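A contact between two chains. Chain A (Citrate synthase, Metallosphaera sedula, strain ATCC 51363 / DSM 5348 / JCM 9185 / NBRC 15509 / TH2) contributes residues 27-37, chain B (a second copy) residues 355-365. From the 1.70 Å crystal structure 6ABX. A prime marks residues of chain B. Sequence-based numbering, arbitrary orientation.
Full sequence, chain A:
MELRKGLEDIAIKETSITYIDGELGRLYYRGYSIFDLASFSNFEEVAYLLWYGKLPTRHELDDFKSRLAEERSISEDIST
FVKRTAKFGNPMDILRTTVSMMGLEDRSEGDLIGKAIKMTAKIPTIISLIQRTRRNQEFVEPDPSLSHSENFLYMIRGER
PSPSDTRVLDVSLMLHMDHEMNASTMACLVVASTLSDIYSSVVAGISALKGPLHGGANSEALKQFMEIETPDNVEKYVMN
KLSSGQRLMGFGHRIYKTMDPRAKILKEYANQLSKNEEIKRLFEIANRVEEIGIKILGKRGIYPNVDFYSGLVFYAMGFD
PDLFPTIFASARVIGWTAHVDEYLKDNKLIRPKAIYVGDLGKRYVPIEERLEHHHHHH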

ATOM      1  N   LEU A  27       0.954  14.720  23.361  1.00 16.43           N
ATOM      2  CA  LEU A  27       0.369  13.692  22.498  1.00 15.62           C
ATOM      3  C   LEU A  27      -0.749  13.041  23.305  1.00 14.49           C
ATOM      4  O   LEU A  27      -0.526  12.702  24.447  1.00 13.51           O
ATOM      5  CB  LEU A  27       1.428  12.659  22.122  1.00 15.14           C
ATOM      6  CG  LEU A  27       0.970  11.446  21.316  1.00 15.26           C
ATOM      7  CD1 LEU A  27       0.454  11.877  19.951  1.00 16.25           C
ATOM      8  CD2 LEU A  27       2.165  10.508  21.157  1.00 16.42           C
ATOM      9  N   TYR A  28      -1.914  12.918  22.675  1.00 13.35           N
ATOM     10  CA  TYR A  28      -3.099  12.326  23.302  1.00 13.63           C
ATOM     11  C   TYR A  28      -3.695  11.233  22.412  1.00 12.66           C
ATOM     12  O   TYR A  28      -3.810  11.365  21.190  1.00 12.97           O
ATOM     13  CB  TYR A  28      -4.168  13.392  23.559  1.00 14.16           C
ATOM     14  CG  TYR A  28      -3.720  14.533  24.422  1.00 13.13           C
ATOM     15  CD1 TYR A  28      -2.920  15.524  23.892  1.00 15.98           C
ATOM     16  CD2 TYR A  28      -4.028  14.562  25.769  1.00 15.18           C
ATOM     17  CE1 TYR A  28      -2.464  16.571  24.673  1.00 15.81           C
ATOM     18  CE2 TYR A  28      -3.533  15.577  26.578  1.00 16.22           C
ATOM     19  CZ  TYR A  28      -2.732  16.557  26.027  1.00 16.18           C
ATOM     20  OH  TYR A  28      -2.270  17.614  26.763  1.00 20.19           O
ATOM     21  N   TYR A  29      -4.132  10.141  23.052  1.00 12.46           N
ATOM     22  CA  TYR A  29      -4.879   9.077  22.420  1.00 11.70           C
ATOM     23  C   TYR A  29      -6.302   9.116  22.984  1.00 12.17           C
ATOM     24  O   TYR A  29      -6.490   8.923  24.186  1.00 12.04           O
ATOM     25  CB  TYR A  29      -4.293   7.699  22.741  1.00 11.01           C
ATOM     26  CG  TYR A  29      -2.970   7.308  22.110  1.00 10.03           C
ATOM     27  CD1 TYR A  29      -2.368   8.005  21.078  1.00 11.81           C
ATOM     28  CD2 TYR A  29      -2.329   6.179  22.587  1.00  9.96           C
ATOM     29  CE1 TYR A  29      -1.155   7.612  20.523  1.00 10.84           C
ATOM     30  CE2 TYR A  29      -1.110   5.781  22.054  1.00 10.25           C
ATOM     31  CZ  TYR A  29      -0.510   6.489  21.041  1.00 11.39           C
ATOM     32  OH  TYR A  29       0.693   6.039  20.513  1.00 12.39           O
ATOM     33  N   ARG A  30      -7.280   9.409  22.138  1.00 11.98           N
ATOM     34  CA  ARG A  30      -8.701   9.517  22.543  1.00 13.54           C
ATOM     35  C   ARG A  30      -8.846  10.404  23.769  1.00 13.16           C
ATOM     36  O   ARG A  30      -9.693  10.113  24.647  1.00 12.68           O
ATOM     37  CB  ARG A  30      -9.272   8.135  22.795  1.00 15.31           C
ATOM     38  CG  ARG A  30      -9.188   7.258  21.556  1.00 17.45           C
ATOM     39  CD  ARG A  30     -10.526   7.120  20.894  1.00 19.82           C
ATOM     40  NE  ARG A  30     -10.608   6.148  19.797  1.00 17.21           N
ATOM     41  CZ  ARG A  30     -11.207   6.409  18.658  1.00 17.70           C
ATOM     42  NH1 ARG A  30     -11.813   7.588  18.523  1.00 16.57           N
ATOM     43  NH2 ARG A  30     -11.196   5.498  17.682  1.00 15.11           N
ATOM     44  N   GLY A  31      -8.060  11.469  23.795  1.00 13.60           N
ATOM     45  CA  GLY A  31      -8.111  12.499  24.823  1.00 13.41           C
ATOM     46  C   GLY A  31      -7.261  12.252  26.047  1.00 13.01           C
ATOM     47  O   GLY A  31      -7.133  13.129  26.901  1.00 15.41           O
ATOM     48  N   TYR A  32      -6.689  11.053  26.175  1.00 13.25           N
ATOM     49  CA  TYR A  32      -5.793  10.697  27.309  1.00 12.79           C
ATOM     50  C   TYR A  32      -4.329  11.014  26.961  1.00 14.71           C
ATOM     51  O   TYR A  32      -3.848  10.664  25.907  1.00 13.19           O
ATOM     52  CB  TYR A  32      -5.937   9.217  27.661  1.00 12.40           C
ATOM     53  CG  TYR A  32      -7.315   8.876  28.179  1.00 11.79           C
ATOM     54  CD1 TYR A  32      -7.637   9.135  29.495  1.00 12.67           C
ATOM     55  CD2 TYR A  32      -8.315   8.415  27.349  1.00 12.68           C
ATOM     56  CE1 TYR A  32      -8.905   8.839  29.971  1.00 13.31           C
ATOM     57  CE2 TYR A  32      -9.597   8.147  27.804  1.00 13.07           C
ATOM     58  CZ  TYR A  32      -9.887   8.358  29.139  1.00 13.60           C
ATOM     59  OH  TYR A  32     -11.153   8.087  29.634  1.00 15.65           O
ATOM     60  N   SER A  33      -3.654  11.662  27.906  1.00 13.71           N
ATOM     61  CA  SER A  33      -2.246  12.034  27.722  1.00 14.72           C
ATOM     62  C   SER A  33      -1.386  10.774  27.571  1.00 13.34           C
ATOM     63  O   SER A  33      -1.506   9.832  28.352  1.00 12.37           O
ATOM     64  CB  SER A  33      -1.783  12.822  28.905  1.00 15.21           C
ATOM     65  OG  SER A  33      -0.395  12.953  28.892  1.00 16.71           O
ATOM     66  N   ILE A  34      -0.438  10.800  26.616  1.00 12.32           N
ATOM     67  CA  ILE A  34       0.459   9.665  26.451  1.00 13.31           C
ATOM     68  C   ILE A  34       1.275   9.434  27.728  1.00 12.59           C
ATOM     69  O   ILE A  34       1.617   8.304  28.032  1.00 12.05           O
ATOM     70  CB  ILE A  34       1.358   9.850  25.220  1.00 13.56           C
ATOM     71  CG1 ILE A  34       2.032   8.526  24.809  1.00 14.58           C
ATOM     72  CG2 ILE A  34       2.356  10.959  25.474  1.00 13.56           C
ATOM     73  CD1 ILE A  34       1.068   7.433  24.368  1.00 14.47           C
ATOM     74  N   PHE A  35       1.585  10.503  28.482  1.00 12.94           N
ATOM     75  CA  PHE A  35       2.286  10.373  29.742  1.00 13.91           C
ATOM     76  C   PHE A  35       1.511   9.489  30.747  1.00 14.04           C
ATOM     77  O   PHE A  35       2.106   8.595  31.393  1.00 14.24           O
ATOM     78  CB  PHE A  35       2.668  11.742  30.314  1.00 13.98           C
ATOM     79  CG  PHE A  35       3.638  12.542  29.473  1.00 15.14           C
ATOM     80  CD1 PHE A  35       4.996  12.323  29.544  1.00 17.98           C
ATOM     81  CD2 PHE A  35       3.175  13.479  28.563  1.00 17.57           C
ATOM     82  CE1 PHE A  35       5.875  13.051  28.744  1.00 17.34           C
ATOM     83  CE2 PHE A  35       4.055  14.217  27.774  1.00 18.97           C
ATOM     84  CZ  PHE A  35       5.410  14.011  27.882  1.00 17.69           C
ATOM     85  N   ASP A  36       0.199   9.734  30.903  1.00 13.95           N
ATOM     86  CA  ASP A  36      -0.630   8.965  31.781  1.00 14.29           C
ATOM     87  C   ASP A  36      -0.787   7.523  31.291  1.00 13.28           C
ATOM     88  O   ASP A  36      -0.713   6.587  32.075  1.00 13.58           O
ATOM     89  CB  ASP A  36      -2.022   9.610  31.923  1.00 15.55           C
ATOM     90  CG  ASP A  36      -2.030  10.924  32.686  1.00 19.55           C
ATOM     91  OD1 ASP A  36      -1.052  11.172  33.383  1.00 19.95           O
ATOM     92  OD2 ASP A  36      -3.010  11.705  32.519  1.00 19.32           O
ATOM     93  N   LEU A  37      -0.940   7.311  29.975  1.00 12.28           N
ATOM     94  CA  LEU A  37      -1.073   5.938  29.499  1.00 11.61           C
ATOM     95  C   LEU A  37       0.241   5.192  29.742  1.00 12.40           C
ATOM     96  O   LEU A  37       0.252   4.047  30.136  1.00 11.56           O
ATOM     97  CB  LEU A  37      -1.454   5.936  28.017  1.00 11.97           C
ATOM     98  CG  LEU A  37      -2.785   6.600  27.720  1.00 12.12           C
ATOM     99  CD1 LEU A  37      -3.066   6.657  26.244  1.00 12.89           C
ATOM    100  CD2 LEU A  37      -3.888   5.870  28.450  1.00 13.03           C
TER
ATOM    101  N   ILE B 355      -7.607  17.122  10.895  1.00 16.78           N
ATOM    102  CA  ILE B 355      -8.225  18.138  11.774  1.00 18.31           C
ATOM    103  C   ILE B 355      -8.786  17.386  12.981  1.00 15.63           C
ATOM    104  O   ILE B 355      -9.558  16.414  12.811  1.00 16.33           O
ATOM    105  CB  ILE B 355      -9.277  18.945  11.002  1.00 20.34           C
ATOM    106  CG1 ILE B 355      -8.602  19.814   9.940  1.00 23.62           C
ATOM    107  CG2 ILE B 355     -10.159  19.760  11.943  1.00 21.06           C
ATOM    108  CD1 ILE B 355      -9.567  20.298   8.921  1.00 25.11           C
ATOM    109  N   TYR B 356      -8.363  17.802  14.178  1.00 16.96           N
ATOM    110  CA  TYR B 356      -8.719  17.077  15.386  1.00 17.22           C
ATOM    111  C   TYR B 356     -10.066  17.565  15.903  1.00 17.37           C
ATOM    112  O   TYR B 356     -10.244  18.758  16.040  1.00 18.81           O
ATOM    113  CB  TYR B 356      -7.712  17.302  16.501  1.00 17.05           C
ATOM    114  CG  TYR B 356      -7.964  16.391  17.672  1.00 16.52           C
ATOM    115  CD1 TYR B 356      -7.782  15.032  17.548  1.00 15.30           C
ATOM    116  CD2 TYR B 356      -8.425  16.864  18.884  1.00 15.60           C
ATOM    117  CE1 TYR B 356      -8.023  14.182  18.590  1.00 15.35           C
ATOM    118  CE2 TYR B 356      -8.712  16.018  19.926  1.00 15.53           C
ATOM    119  CZ  TYR B 356      -8.475  14.665  19.803  1.00 16.75           C
ATOM    120  OH  TYR B 356      -8.778  13.834  20.834  1.00 15.90           O
ATOM    121  N   VAL B 357     -11.007  16.648  16.120  1.00 17.45           N
ATOM    122  CA  VAL B 357     -12.346  17.030  16.579  1.00 21.41           C
ATOM    123  C   VAL B 357     -12.741  16.284  17.857  1.00 22.05           C
ATOM    124  O   VAL B 357     -13.905  16.255  18.210  1.00 22.86           O
ATOM    125  CB  VAL B 357     -13.388  16.783  15.477  1.00 22.77           C
ATOM    126  CG1 VAL B 357     -13.112  17.692  14.288  1.00 24.12           C
ATOM    127  CG2 VAL B 357     -13.443  15.330  15.058  1.00 22.20           C
ATOM    128  N   GLY B 358     -11.775  15.726  18.580  1.00 19.28           N
ATOM    129  CA  GLY B 358     -12.095  14.907  19.763  1.00 19.05           C
ATOM    130  C   GLY B 358     -11.938  15.700  21.048  1.00 19.70           C
ATOM    131  O   GLY B 358     -11.853  16.942  21.058  1.00 18.42           O
ATOM    132  N   ASP B 359     -11.761  14.962  22.142  1.00 20.39           N
ATOM    133  CA  ASP B 359     -11.549  15.546  23.447  1.00 21.38           C
ATOM    134  C   ASP B 359     -10.064  15.593  23.806  1.00 16.96           C
ATOM    135  O   ASP B 359      -9.211  14.968  23.152  1.00 15.63           O
ATOM    136  CB  ASP B 359     -12.310  14.777  24.515  1.00 26.06           C
ATOM    137  CG  ASP B 359     -13.803  14.966  24.345  1.00 33.05           C
ATOM    138  OD1 ASP B 359     -14.265  16.164  24.307  1.00 33.20           O
ATOM    139  OD2 ASP B 359     -14.475  13.941  24.202  1.00 30.63           O
ATOM    140  N   LEU B 360      -9.757  16.386  24.827  1.00 15.13           N
ATOM    141  CA  LEU B 360      -8.378  16.578  25.284  1.00 14.39           C
ATOM    142  C   LEU B 360      -8.394  16.610  26.806  1.00 15.19           C
ATOM    143  O   LEU B 360      -9.386  17.021  27.395  1.00 18.64           O
ATOM    144  CB  LEU B 360      -7.772  17.884  24.749  1.00 15.80           C
ATOM    145  CG  LEU B 360      -7.535  17.979  23.252  1.00 17.82           C
ATOM    146  CD1 LEU B 360      -7.089  19.382  22.888  1.00 20.60           C
ATOM    147  CD2 LEU B 360      -6.514  16.935  22.827  1.00 18.82           C
ATOM    148  N   GLY B 361      -7.297  16.195  27.411  1.00 15.33           N
ATOM    149  CA  GLY B 361      -7.049  16.396  28.846  1.00 16.22           C
ATOM    150  C   GLY B 361      -7.936  15.560  29.750  1.00 16.01           C
ATOM    151  O   GLY B 361      -8.138  15.919  30.933  1.00 14.70           O
ATOM    152  N   LYS B 362      -8.348  14.392  29.279  1.00 16.17           N
ATOM    153  CA  LYS B 362      -9.212  13.513  30.060  1.00 16.88           C
ATOM    154  C   LYS B 362      -8.390  12.907  31.205  1.00 18.32           C
ATOM    155  O   LYS B 362      -7.199  12.643  31.063  1.00 17.33           O
ATOM    156  CB  LYS B 362      -9.752  12.384  29.199  1.00 19.57           C
ATOM    157  CG  LYS B 362     -10.683  12.817  28.073  1.00 21.68           C
ATOM    158  CD  LYS B 362     -11.243  11.618  27.355  1.00 25.24           C
ATOM    159  CE  LYS B 362     -12.248  10.854  28.182  1.00 31.71           C
ATOM    160  NZ  LYS B 362     -13.550  11.553  28.225  1.00 39.82           N
ATOM    161  N   ARG B 363      -8.983  12.824  32.389  1.00 16.92           N
ATOM    162  CA  ARG B 363      -8.299  12.222  33.529  1.00 17.86           C
ATOM    163  C   ARG B 363      -8.355  10.696  33.367  1.00 16.00           C
ATOM    164  O   ARG B 363      -9.416  10.138  33.229  1.00 17.31           O
ATOM    165  CB  ARG B 363      -8.946  12.620  34.873  1.00 22.41           C
ATOM    166  CG  ARG B 363      -8.343  11.937  36.097  1.00 28.93           C
ATOM    167  CD  ARG B 363      -9.038  12.170  37.440  1.00 36.99           C
ATOM    168  NE  ARG B 363      -8.626  11.194  38.474  1.00 45.04           N
ATOM    169  CZ  ARG B 363      -7.683  11.383  39.415  1.00 49.61           C
ATOM    170  NH1 ARG B 363      -7.554  10.521  40.428  1.00 50.89           N
ATOM    171  NH2 ARG B 363      -6.879  12.438  39.350  1.00 49.12           N
ATOM    172  N   TYR B 364      -7.191  10.050  33.470  1.00 15.76           N
ATOM    173  CA  TYR B 364      -7.081   8.621  33.445  1.00 15.32           C
ATOM    174  C   TYR B 364      -7.656   8.056  34.746  1.00 17.18           C
ATOM    175  O   TYR B 364      -7.287   8.501  35.832  1.00 17.55           O
ATOM    176  CB  TYR B 364      -5.615   8.203  33.280  1.00 15.52           C
ATOM    177  CG  TYR B 364      -5.470   6.711  33.248  1.00 15.10           C
ATOM    178  CD1 TYR B 364      -5.592   6.012  32.049  1.00 13.63           C
ATOM    179  CD2 TYR B 364      -5.207   5.987  34.383  1.00 14.00           C
ATOM    180  CE1 TYR B 364      -5.548   4.640  32.012  1.00 13.33           C
ATOM    181  CE2 TYR B 364      -5.157   4.602  34.370  1.00 14.53           C
ATOM    182  CZ  TYR B 364      -5.223   3.927  33.158  1.00 13.20           C
ATOM    183  OH  TYR B 364      -5.168   2.581  33.208  1.00 14.35           O
ATOM    184  N   VAL B 365      -8.650   7.167  34.604  1.00 16.62           N
ATOM    185  CA  VAL B 365      -9.324   6.555  35.699  1.00 18.05           C
ATOM    186  C   VAL B 365      -8.805   5.132  35.728  1.00 15.17           C
ATOM    187  O   VAL B 365      -8.853   4.453  34.716  1.00 14.42           O
ATOM    188  CB  VAL B 365     -10.844   6.514  35.471  1.00 19.63           C
ATOM    189  CG1 VAL B 365     -11.570   5.756  36.587  1.00 23.94           C
ATOM    190  CG2 VAL B 365     -11.428   7.928  35.318  1.00 21.80           C
TER
HETATM  191  O   HOH W   1      -6.607  12.396  21.500  1.00 13.88           O
HETATM  192  O   HOH W   2     -11.265   8.116  32.225  1.00 37.01           O
HETATM  193  O   HOH W   3      -4.777  11.297  30.631  1.00 24.96           O
HETATM  194  O   HOH W   4      -4.923  11.839  34.371  1.00 23.42           O

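Residues 355-365 of chain B run past a β-hairpin and the start of a helix in chain A; the hairpin turns through a type I′ turn from Tyr29 to Tyr32, closed by Tyr29 N to Tyr32 O and Tyr32 N to Tyr29 O, both 2.9 Å. Ile355′, in a strand, stays out of reach. Tyr356′ points toward chain A, and its OH donates to Asp359′ O (2.6 Å), bracing the loop of its own chain. The same hydroxyl accepts from water 1 (Tyr356′ OH to water O, 2.7 Å), which in turn accepts from Gly31 N (2.9 Å to water O) and donates weakly to Tyr28 O (3.0 Å from water O), so one water ties the turn to the tyrosine. Gly358′ has no room for a β-carbon, which would lie 2.6 Å from Tyr356′ OH. Asp359′ meets chain A through its backbone: Asp359′ O lies 3.2 Å from Gly31 CA. This closeness, with a positive phi, suits glycine at 31; an ideal β-carbon there would sit 2.9 Å from Lys362′ CD, a clash. Leu360′ extends its side chain over one face of the Tyr28 ring, with CD2 4.3 Å from the ring centroid in a CH-π contact. Gly361′, also at positive phi, carries the backbone past the same ring, its N 3.9 Å from Tyr28 CE2. Lys362′ N donates a direct hydrogen bond to Gly31 O at 3.0 Å, with an N-H...O angle of 161°. The lysine CB lies over one face of the Tyr32 ring, 4.0 Å from the centroid, CD approaches Arg30 O (3.5 Å), and CE reaches Tyr32 OH (3.3 Å); the contact is therefore made by the aliphatic part of the chain. Water 3 O donates to Lys362′ O (2.8 Å) and Asp36 OD2 (2.6 Å) and accepts from Ser33 N (3.0 Å). Arg363′ turns its side chain away but offers its carbonyl: Arg363′ O lies at the edge of the Tyr32 ring, 3.5 Å from CE1, and accepts from water 2 O (2.9 Å), itself hydrogen-bonded to Tyr32 OH (2.6 Å). Tyr364′ packs against the helix start, with CB 4.1 Å from Asp36 CB and CD1 4.0 Å from Leu37 CD2. Its N donates to water 4 O (3.0 Å), which donates to Asp36 OD2 (2.7 Å), giving that carboxylate oxygen a second water link to chain B.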